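PDB 2QZU: putative sulfatase yidJ from Bacteroides fragilis, which belongs to the sulfatase family and probably hydrolyses sulfate esters as a metal-dependent arylsulfatase. Local coordinates for the interface of chains A and B. Coordinates in Å, arbitrary orientation; residue numbers count along the deposited sequence, not the author numbering. Chains: chain A/B, Putative sulfatase yidJ.

The interface of chains A and B. Residues chain A 268, 271, 324; chain B 217, 219-220.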
loop_
_atom_site.group_PDB
_atom_site.type_symbol
_atom_site.label_atom_id
_atom_site.label_comp_id
_atom_site.label_asym_id
_atom_site.label_seq_id
_atom_site.Cartn_x
_atom_site.Cartn_y
_atom_site.Cartn_z
HETATM N N MSE A 268 13.962 10.742 -1.922
HETATM C CA MSE A 268 13.740 10.391 -3.319
HETATM C C MSE A 268 14.758 9.408 -3.886
HETATM O O MSE A 268 14.444 8.647 -4.798
HETATM C CB MSE A 268 13.691 11.659 -4.171
HETATM C CG MSE A 268 12.476 12.538 -3.893
HETATM SE SE MSE A 268 10.775 11.657 -4.247
HETATM C CE MSE A 268 9.577 12.984 -3.498
ATOM N N TYR A 271 13.573 6.122 -2.703
ATOM C CA TYR A 271 12.324 5.794 -3.375
ATOM C C TYR A 271 12.627 5.126 -4.717
ATOM O O TYR A 271 12.003 4.127 -5.081
ATOM C CB TYR A 271 11.487 7.056 -3.600
ATOM C CG TYR A 271 10.124 6.772 -4.205
ATOM C CD1 TYR A 271 9.153 6.064 -3.490
ATOM C CD2 TYR A 271 9.815 7.182 -5.502
ATOM C CE1 TYR A 271 7.911 5.772 -4.054
ATOM C CE2 TYR A 271 8.579 6.896 -6.075
ATOM C CZ TYR A 271 7.632 6.192 -5.349
ATOM O OH TYR A 271 6.412 5.904 -5.919
ATOM N N ALA A 324 8.377 12.278 -7.400
ATOM C CA ALA A 324 7.923 10.911 -7.263
ATOM C C ALA A 324 7.063 10.449 -8.432
ATOM O O ALA A 324 7.154 9.294 -8.861
ATOM C CB ALA A 324 7.060 10.789 -5.971
ATOM N N ASP B 217 3.006 13.248 1.601
ATOM C CA ASP B 217 2.968 13.256 0.134
ATOM C C ASP B 217 2.374 11.980 -0.462
ATOM O O ASP B 217 2.078 11.924 -1.656
ATOM C CB ASP B 217 4.372 13.502 -0.438
ATOM C CG ASP B 217 5.245 12.261 -0.420
ATOM O OD1 ASP B 217 5.266 11.549 0.606
ATOM O OD2 ASP B 217 5.926 12.005 -1.437
ATOM N N LYS B 219 3.595 9.175 -1.405
ATOM C CA LYS B 219 4.273 8.601 -2.564
ATOM C C LYS B 219 4.377 7.083 -2.440
ATOM O O LYS B 219 4.564 6.379 -3.433
ATOM C CB LYS B 219 5.669 9.209 -2.728
ATOM C CG LYS B 219 6.612 8.931 -1.577
ATOM C CD LYS B 219 7.993 9.498 -1.856
ATOM C CE LYS B 219 8.925 9.255 -0.682
ATOM N NZ LYS B 219 10.296 9.773 -0.940
ATOM N N GLN B 220 4.253 6.587 -1.214
ATOM C CA GLN B 220 4.322 5.154 -0.945
ATOM C C GLN B 220 3.555 4.858 0.338
ATOM O O GLN B 220 3.298 5.762 1.130
ATOM C CB GLN B 220 5.781 4.718 -0.773
ATOM C CG GLN B 220 6.523 5.465 0.327
ATOM C CD GLN B 220 7.971 5.032 0.455
ATOM O OE1 GLN B 220 8.261 3.898 0.836
ATOM N NE2 GLN B 220 8.888 5.935 0.135
HETATM O O HOH W 1 4.845 3.635 -4.841
#
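B:Lys219, on a loop of chain B, lies along A:Tyr271 and ends beside A:Met268, both from helix 267-299 of chain A. Its CB meets the methyl CB of A:Ala324 at 3.9 Å. From CG onward the chain is fully stretched, with chi2 to chi4 all near 180°, and this carries it along the ring, over one face. CD lies above that face of A:Tyr271, displaced toward the rim, with CD1 4.0 Å away. The two side chains run in opposite directions, and the amine NZ ends 4.0 Å from CB of A:Tyr271. The same NZ approaches the selenium SE of A:Met268, a selenomethionine, to 3.8 Å, a van der Waals approach and not a bond. The bend at chi2 (-61°) brings SE and CE of A:Met268 towards CD and NZ of the lysine.

At the other end, a water bridges the phenol OH of A:Tyr271, at 3.0 Å, and the backbone carbonyl O of B:Lys219, at 3.1 Å. The direct approach of OH to that O, 3.1 Å, is at most a bent, probably weak hydrogen bond, because O is tilted above the ring plane. B:Gln220 runs in the opposite direction alongside CD1 and CE1, close to the ring plane, its amide turned 52° from it. Its NE2 is 3.6 Å from CD1 of A:Tyr271, and its CB packs near CE1.

The patch is small, mostly apolar packing of one lysine stem. It contributes to the contact between the two copies, which is not an exact two-fold; the structure alone does not show that this pairing is biological.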